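Local structure of tapirin (Caldicellulosiruptor kristjanssonii, 6N2B) at residues N274-P286 / L298-K310. The protein probably binds cellulose and so attaches the cell to plant biomass, through a calcium-containing C-terminal domain built around a beta-helix. Residues are numbered along the deposited sequence; the frame is centred on the assembly and turned at random.
Sequences NKLVFNGAPNTNP and LGGMELNGYGYYK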
ATOM      1  N   ASN A 274      -8.096  -2.113  10.042  1.00 20.14           N
ATOM      2  CA  ASN A 274      -9.453  -2.647  10.140  1.00 25.39           C
ATOM      3  C   ASN A 274      -9.789  -3.618   9.012  1.00 32.88           C
ATOM      4  O   ASN A 274      -9.913  -4.820   9.270  1.00 29.70           O
ATOM      5  CB  ASN A 274     -10.470  -1.512  10.205  1.00 27.99           C
ATOM      6  CG  ASN A 274     -11.894  -2.023  10.281  1.00 34.14           C
ATOM      7  OD1 ASN A 274     -12.268  -2.712  11.239  1.00 31.62           O
ATOM      8  ND2 ASN A 274     -12.695  -1.707   9.261  1.00 36.65           N
ATOM      9  N   LYS A 275      -9.968  -3.142   7.777  1.00 29.24           N
ATOM     10  CA  LYS A 275     -10.501  -3.962   6.693  1.00 33.02           C
ATOM     11  C   LYS A 275      -9.719  -3.736   5.396  1.00 37.79           C
ATOM     12  O   LYS A 275      -9.259  -2.620   5.117  1.00 30.09           O
ATOM     13  CB  LYS A 275     -12.016  -3.666   6.509  1.00 29.62           C
ATOM     14  CG  LYS A 275     -12.495  -3.368   5.088  1.00 31.47           C
ATOM     15  CD  LYS A 275     -14.003  -3.035   5.045  1.00 37.79           C
ATOM     16  CE  LYS A 275     -14.279  -1.534   5.210  1.00 66.77           C
ATOM     17  NZ  LYS A 275     -15.717  -1.169   4.991  1.00 36.57           N
ATOM     18  N   LEU A 276      -9.548  -4.809   4.616  1.00 28.61           N
ATOM     19  CA  LEU A 276      -8.946  -4.756   3.286  1.00 24.97           C
ATOM     20  C   LEU A 276      -9.908  -5.408   2.303  1.00 28.71           C
ATOM     21  O   LEU A 276     -10.460  -6.475   2.586  1.00 33.85           O
ATOM     22  CB  LEU A 276      -7.582  -5.461   3.254  1.00 22.95           C
ATOM     23  CG  LEU A 276      -6.923  -5.789   1.908  1.00 23.83           C
ATOM     24  CD1 LEU A 276      -6.780  -4.532   1.049  1.00 17.02           C
ATOM     25  CD2 LEU A 276      -5.561  -6.441   2.132  1.00 13.78           C
ATOM     26  N   VAL A 277     -10.137  -4.765   1.165  1.00 19.97           N
ATOM     27  CA  VAL A 277     -11.121  -5.256   0.214  1.00 24.51           C
ATOM     28  C   VAL A 277     -10.551  -5.117  -1.187  1.00 24.34           C
ATOM     29  O   VAL A 277     -10.308  -3.999  -1.650  1.00 30.18           O
ATOM     30  CB  VAL A 277     -12.463  -4.505   0.317  1.00 29.33           C
ATOM     31  CG1 VAL A 277     -13.480  -5.098  -0.630  1.00 19.74           C
ATOM     32  CG2 VAL A 277     -12.997  -4.560   1.729  1.00 30.34           C
ATOM     33  N   PHE A 278     -10.331  -6.242  -1.857  1.00 24.26           N
ATOM     34  CA  PHE A 278     -10.176  -6.255  -3.306  1.00 25.14           C
ATOM     35  C   PHE A 278     -11.562  -6.423  -3.906  1.00 28.39           C
ATOM     36  O   PHE A 278     -12.188  -7.472  -3.746  1.00 29.84           O
ATOM     37  CB  PHE A 278      -9.252  -7.374  -3.754  1.00 21.42           C
ATOM     38  CG  PHE A 278      -7.821  -7.095  -3.500  1.00 23.65           C
ATOM     39  CD1 PHE A 278      -7.280  -7.302  -2.249  1.00 19.90           C
ATOM     40  CD2 PHE A 278      -7.004  -6.621  -4.515  1.00 27.07           C
ATOM     41  CE1 PHE A 278      -5.947  -7.045  -2.010  1.00 19.27           C
ATOM     42  CE2 PHE A 278      -5.671  -6.368  -4.282  1.00 24.30           C
ATOM     43  CZ  PHE A 278      -5.142  -6.585  -3.023  1.00 19.54           C
ATOM     44  N   ASN A 279     -12.041  -5.396  -4.599  1.00 29.37           N
ATOM     45  CA  ASN A 279     -13.458  -5.347  -4.923  1.00 32.40           C
ATOM     46  C   ASN A 279     -13.842  -6.251  -6.086  1.00 29.80           C
ATOM     47  O   ASN A 279     -14.977  -6.735  -6.136  1.00 29.11           O
ATOM     48  CB  ASN A 279     -13.861  -3.916  -5.227  1.00 34.04           C
ATOM     49  CG  ASN A 279     -15.168  -3.566  -4.603  1.00 42.73           C
ATOM     50  OD1 ASN A 279     -15.263  -3.459  -3.380  1.00 33.72           O
ATOM     51  ND2 ASN A 279     -16.201  -3.400  -5.430  1.00 62.83           N
ATOM     52  N   GLY A 280     -12.935  -6.478  -7.027  1.00 27.76           N
ATOM     53  CA  GLY A 280     -13.252  -7.337  -8.145  1.00 32.80           C
ATOM     54  C   GLY A 280     -12.585  -6.971  -9.453  1.00 31.81           C
ATOM     55  O   GLY A 280     -12.642  -5.825  -9.909  1.00 28.79           O
ATOM     56  N   ALA A 281     -11.973  -7.964 -10.085  1.00 29.90           N
ATOM     57  CA  ALA A 281     -11.278  -7.776 -11.339  1.00 33.43           C
ATOM     58  C   ALA A 281     -11.935  -8.579 -12.454  1.00 36.54           C
ATOM     59  O   ALA A 281     -12.426  -9.688 -12.215  1.00 40.12           O
ATOM     60  CB  ALA A 281      -9.809  -8.199 -11.213  1.00 28.29           C
ATOM     61  N   PRO A 282     -11.992  -8.030 -13.666  1.00 38.16           N
ATOM     62  CA  PRO A 282     -12.361  -8.835 -14.833  1.00 28.73           C
ATOM     63  C   PRO A 282     -11.345  -9.936 -15.071  1.00 37.79           C
ATOM     64  O   PRO A 282     -10.145  -9.749 -14.857  1.00 40.68           O
ATOM     65  CB  PRO A 282     -12.336  -7.822 -15.980  1.00 33.31           C
ATOM     66  CG  PRO A 282     -12.514  -6.514 -15.333  1.00 36.70           C
ATOM     67  CD  PRO A 282     -11.859  -6.605 -13.996  1.00 32.84           C
ATOM     68  N   ASN A 283     -11.832 -11.092 -15.544  1.00 38.51           N
ATOM     69  CA  ASN A 283     -10.931 -12.197 -15.867  1.00 42.16           C
ATOM     70  C   ASN A 283      -9.923 -11.808 -16.937  1.00 38.59           C
ATOM     71  O   ASN A 283      -8.904 -12.492 -17.110  1.00 35.06           O
ATOM     72  CB  ASN A 283     -11.736 -13.419 -16.314  1.00 42.47           C
ATOM     73  CG  ASN A 283     -12.235 -13.308 -17.749  1.00 49.59           C
ATOM     74  OD1 ASN A 283     -12.784 -12.281 -18.155  1.00 48.12           O
ATOM     75  ND2 ASN A 283     -12.057 -14.381 -18.519  1.00 59.47           N
ATOM     76  N   THR A 284     -10.189 -10.721 -17.645  1.00 33.47           N
ATOM     77  CA  THR A 284      -9.322 -10.204 -18.686  1.00 43.74           C
ATOM     78  C   THR A 284      -8.281  -9.223 -18.148  1.00 41.60           C
ATOM     79  O   THR A 284      -7.327  -8.896 -18.863  1.00 40.08           O
ATOM     80  CB  THR A 284     -10.195  -9.549 -19.762  1.00 42.81           C
ATOM     81  OG1 THR A 284      -9.484  -9.513 -21.002  1.00 70.88           O
ATOM     82  CG2 THR A 284     -10.612  -8.138 -19.340  1.00 39.06           C
ATOM     83  N   ASN A 285      -8.435  -8.763 -16.902  1.00 42.50           N
ATOM     84  CA  ASN A 285      -7.452  -7.899 -16.245  1.00 33.89           C
ATOM     85  C   ASN A 285      -7.450  -8.207 -14.749  1.00 34.22           C
ATOM     86  O   ASN A 285      -7.938  -7.421 -13.933  1.00 28.36           O
ATOM     87  CB  ASN A 285      -7.774  -6.428 -16.511  1.00 35.26           C
ATOM     88  CG  ASN A 285      -6.611  -5.496 -16.188  1.00 42.97           C
ATOM     89  OD1 ASN A 285      -5.433  -5.882 -16.254  1.00 41.26           O
ATOM     90  ND2 ASN A 285      -6.944  -4.248 -15.840  1.00 35.30           N
ATOM     91  N   PRO A 286      -6.905  -9.354 -14.354  1.00 33.01           N
ATOM     92  CA  PRO A 286      -7.008  -9.771 -12.950  1.00 34.25           C
ATOM     93  C   PRO A 286      -5.996  -9.076 -12.041  1.00 28.13           C
ATOM     94  O   PRO A 286      -4.973  -8.543 -12.479  1.00 34.31           O
ATOM     95  CB  PRO A 286      -6.745 -11.283 -13.010  1.00 24.02           C
ATOM     96  CG  PRO A 286      -5.879 -11.455 -14.218  1.00 19.52           C
ATOM     97  CD  PRO A 286      -6.280 -10.391 -15.200  1.00 18.34           C
ATOM     98  N   LEU A 298     -10.568  -6.322  12.716  1.00 36.64           N
ATOM     99  CA  LEU A 298     -11.902  -6.922  12.766  1.00 29.13           C
ATOM    100  C   LEU A 298     -12.653  -6.873  11.439  1.00 31.29           C
ATOM    101  O   LEU A 298     -13.553  -7.695  11.223  1.00 34.94           O
ATOM    102  CB  LEU A 298     -12.737  -6.234  13.849  1.00 26.04           C
ATOM    103  CG  LEU A 298     -12.175  -6.389  15.266  1.00 35.54           C
ATOM    104  CD1 LEU A 298     -12.834  -5.439  16.229  1.00 29.70           C
ATOM    105  CD2 LEU A 298     -12.301  -7.828  15.773  1.00 36.52           C
ATOM    106  N   GLY A 299     -12.315  -5.943  10.545  1.00 25.90           N
ATOM    107  CA  GLY A 299     -13.059  -5.818   9.303  1.00 25.92           C
ATOM    108  C   GLY A 299     -12.733  -6.860   8.250  1.00 34.70           C
ATOM    109  O   GLY A 299     -13.501  -7.010   7.294  1.00 33.12           O
ATOM    110  N   GLY A 300     -11.594  -7.546   8.380  1.00 29.15           N
ATOM    111  CA  GLY A 300     -11.293  -8.704   7.557  1.00 25.80           C
ATOM    112  C   GLY A 300     -10.486  -8.407   6.306  1.00 30.54           C
ATOM    113  O   GLY A 300      -9.803  -7.387   6.172  1.00 34.58           O
ATOM    114  N   MET A 301     -10.558  -9.362   5.377  1.00 32.45           N
ATOM    115  CA  MET A 301      -9.889  -9.293   4.081  1.00 22.51           C
ATOM    116  C   MET A 301     -10.804  -9.953   3.068  1.00 28.18           C
ATOM    117  O   MET A 301     -10.970 -11.174   3.091  1.00 29.18           O
ATOM    118  CB  MET A 301      -8.537  -9.993   4.092  1.00 22.03           C
ATOM    119  CG  MET A 301      -7.881 -10.009   2.719  1.00 20.37           C
ATOM    120  SD  MET A 301      -6.104 -10.307   2.806  1.00 25.21           S
ATOM    121  CE  MET A 301      -6.087 -12.089   3.049  1.00 22.43           C
ATOM    122  N   GLU A 302     -11.391  -9.158   2.187  1.00 26.66           N
ATOM    123  CA  GLU A 302     -12.314  -9.646   1.175  1.00 25.11           C
ATOM    124  C   GLU A 302     -11.562  -9.722  -0.145  1.00 28.84           C
ATOM    125  O   GLU A 302     -11.235  -8.692  -0.749  1.00 24.01           O
ATOM    126  CB  GLU A 302     -13.531  -8.732   1.085  1.00 28.41           C
ATOM    127  CG  GLU A 302     -14.625  -9.212   0.172  1.00 27.87           C
ATOM    128  CD  GLU A 302     -15.763  -8.219   0.100  1.00 37.45           C
ATOM    129  OE1 GLU A 302     -15.902  -7.408   1.051  1.00 34.69           O
ATOM    130  OE2 GLU A 302     -16.508  -8.241  -0.909  1.00 38.65           O
ATOM    131  N   LEU A 303     -11.277 -10.945  -0.584  1.00 27.36           N
ATOM    132  CA  LEU A 303     -10.523 -11.179  -1.810  1.00 25.89           C
ATOM    133  C   LEU A 303     -11.510 -11.598  -2.892  1.00 28.90           C
ATOM    134  O   LEU A 303     -11.685 -12.781  -3.192  1.00 31.03           O
ATOM    135  CB  LEU A 303      -9.443 -12.231  -1.580  1.00 19.56           C
ATOM    136  CG  LEU A 303      -8.456 -11.820  -0.495  1.00 26.54           C
ATOM    137  CD1 LEU A 303      -7.417 -12.910  -0.229  1.00 24.12           C
ATOM    138  CD2 LEU A 303      -7.780 -10.521  -0.889  1.00 25.13           C
ATOM    139  N   ASN A 304     -12.185 -10.606  -3.466  1.00 26.13           N
ATOM    140  CA  ASN A 304     -12.997 -10.878  -4.638  1.00 25.72           C
ATOM    141  C   ASN A 304     -12.092 -11.131  -5.818  1.00 25.13           C
ATOM    142  O   ASN A 304     -10.910 -10.803  -5.807  1.00 33.57           O
ATOM    143  CB  ASN A 304     -13.948  -9.732  -4.950  1.00 28.76           C
ATOM    144  CG  ASN A 304     -15.139  -9.728  -4.042  1.00 37.25           C
ATOM    145  OD1 ASN A 304     -16.039 -10.563  -4.184  1.00 35.17           O
ATOM    146  ND2 ASN A 304     -15.146  -8.811  -3.073  1.00 29.22           N
ATOM    147  N   GLY A 305     -12.668 -11.702  -6.862  1.00 34.56           N
ATOM    148  CA  GLY A 305     -11.939 -12.586  -7.726  1.00 26.18           C
ATOM    149  C   GLY A 305     -11.647 -12.056  -9.112  1.00 35.58           C
ATOM    150  O   GLY A 305     -11.942 -10.912  -9.466  1.00 22.42           O
ATOM    151  N   TYR A 306     -11.177 -12.995  -9.933  1.00 47.69           N
ATOM    152  CA  TYR A 306     -10.186 -12.850 -10.980  1.00 32.95           C
ATOM    153  C   TYR A 306      -8.973 -12.187 -10.360  1.00 31.88           C
ATOM    154  O   TYR A 306      -8.780 -10.969 -10.417  1.00 34.32           O
ATOM    155  CB  TYR A 306     -10.791 -12.168 -12.188  1.00 34.38           C
ATOM    156  CG  TYR A 306     -11.749 -13.161 -12.802  1.00 45.92           C
ATOM    157  CD1 TYR A 306     -11.362 -14.493 -12.969  1.00 41.32           C
ATOM    158  CD2 TYR A 306     -13.061 -12.812 -13.122  1.00 51.54           C
ATOM    159  CE1 TYR A 306     -12.236 -15.436 -13.486  1.00 41.50           C
ATOM    160  CE2 TYR A 306     -13.946 -13.757 -13.647  1.00 52.21           C
ATOM    161  CZ  TYR A 306     -13.525 -15.065 -13.824  1.00 45.80           C
ATOM    162  OH  TYR A 306     -14.391 -16.002 -14.338  1.00 53.24           O
ATOM    163  N   GLY A 307      -8.185 -13.025  -9.703  1.00 23.51           N
ATOM    164  CA  GLY A 307      -7.006 -12.603  -8.995  1.00 32.50           C
ATOM    165  C   GLY A 307      -6.291 -13.792  -8.399  1.00 33.46           C
ATOM    166  O   GLY A 307      -6.918 -14.803  -8.071  1.00 35.99           O
ATOM    167  N   TYR A 308      -4.975 -13.684  -8.267  1.00 26.08           N
ATOM    168  CA  TYR A 308      -4.167 -14.677  -7.580  1.00 26.03           C
ATOM    169  C   TYR A 308      -3.522 -13.978  -6.396  1.00 24.82           C
ATOM    170  O   TYR A 308      -2.633 -13.137  -6.572  1.00 26.14           O
ATOM    171  CB  TYR A 308      -3.132 -15.285  -8.522  1.00 35.49           C
ATOM    172  CG  TYR A 308      -3.777 -16.158  -9.562  1.00 51.84           C
ATOM    173  CD1 TYR A 308      -4.365 -15.598 -10.703  1.00 53.16           C
ATOM    174  CD2 TYR A 308      -3.833 -17.545  -9.398  1.00 57.71           C
ATOM    175  CE1 TYR A 308      -4.978 -16.397 -11.664  1.00 60.16           C
ATOM    176  CE2 TYR A 308      -4.443 -18.359 -10.348  1.00 56.38           C
ATOM    177  CZ  TYR A 308      -5.015 -17.781 -11.478  1.00 79.88           C
ATOM    178  OH  TYR A 308      -5.622 -18.591 -12.420  1.00 88.20           O
ATOM    179  N   TYR A 309      -3.974 -14.320  -5.201  1.00 25.77           N
ATOM    180  CA  TYR A 309      -3.561 -13.668  -3.972  1.00 20.54           C
ATOM    181  C   TYR A 309      -2.722 -14.636  -3.151  1.00 21.68           C
ATOM    182  O   TYR A 309      -3.217 -15.681  -2.729  1.00 25.90           O
ATOM    183  CB  TYR A 309      -4.791 -13.229  -3.191  1.00 19.32           C
ATOM    184  CG  TYR A 309      -5.740 -12.365  -3.978  1.00 29.53           C
ATOM    185  CD1 TYR A 309      -5.575 -10.981  -4.024  1.00 29.17           C
ATOM    186  CD2 TYR A 309      -6.815 -12.918  -4.661  1.00 30.23           C
ATOM    187  CE1 TYR A 309      -6.450 -10.179  -4.736  1.00 29.76           C
ATOM    188  CE2 TYR A 309      -7.700 -12.118  -5.384  1.00 25.68           C
ATOM    189  CZ  TYR A 309      -7.514 -10.748  -5.415  1.00 32.37           C
ATOM    190  OH  TYR A 309      -8.388  -9.934  -6.125  1.00 26.19           O
ATOM    191  N   LYS A 310      -1.469 -14.280  -2.908  1.00 15.86           N
ATOM    192  CA  LYS A 310      -0.562 -15.084  -2.106  1.00 17.85           C
ATOM    193  C   LYS A 310      -0.130 -14.310  -0.867  1.00 22.62           C
ATOM    194  O   LYS A 310       0.306 -13.159  -0.961  1.00 29.85           O
ATOM    195  CB  LYS A 310       0.668 -15.495  -2.925  1.00 20.92           C
ATOM    196  CG  LYS A 310       0.323 -16.242  -4.217  1.00 29.31           C
ATOM    197  CD  LYS A 310       1.580 -16.543  -5.028  1.00 37.39           C
ATOM    198  CE  LYS A 310       1.281 -16.775  -6.508  1.00 43.93           C
ATOM    199  NZ  LYS A 310       1.155 -18.216  -6.877  1.00 53.27           N
TER
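Leu276 and Met301 sit abreast in strands 275-278 and 300-303, which run parallel on successive turns of the beta-helix. The backbone of 300-303 alternately gives and takes: Leu276 N bonds to Gly300 O, Glu302 N to Leu276 O at 2.9 Å, and Phe278 N to Glu302 O. Gly300, at phi 94°, needs to be glycine, and a CB on Gly299 would strike Lys275 CB. Leu276, Phe278, Met301 and Leu303 occupy one face, where differing apolar side chains suit a buried interior and point the same way.

Phe278 can be followed outward. CB lies 3.6 Å from Tyr309 OH; a chi1 of -75° then keeps CG beside the backbone N, so that the ring has Tyr309 CE1 over one face, nearest CG and CD2, and Leu303 CD2 against CD1 at 3.5 Å. CE1, CE2 and CZ also lie near Tyr309 CE1, because the tyrosine brings its edge over the phenylalanine face in a T-shaped pair, planes at 65°. Tyrosine fits here since its hydroxyl is hydrogen-bonded to Asn287 ND2 and, weakly, to Asn304 O.

On the opposite face, partly exposed Glu302 lays CB and OE1 against Val277 CG1, while OE2 receives Asn304 ND2 on its anti side, out of the carboxylate plane. Asn304 suits by giving its backbone N, and weakly ND2, to Phe278 O, while OD1 bonds to Asn324 on the following turn.

Beyond the strands, Ala281 N bonds to Gly305 O at 3.0 Å. The Tyr306 ring has Ala281 O at its edge and meets the nearly parallel Tyr325 ring; an alanine in its place would probably leave both without that neighbour. Backbone bonds thus fix the register, apolar and aromatic side chains pack on the inner face, and asparagine amides tie polar positions between turns.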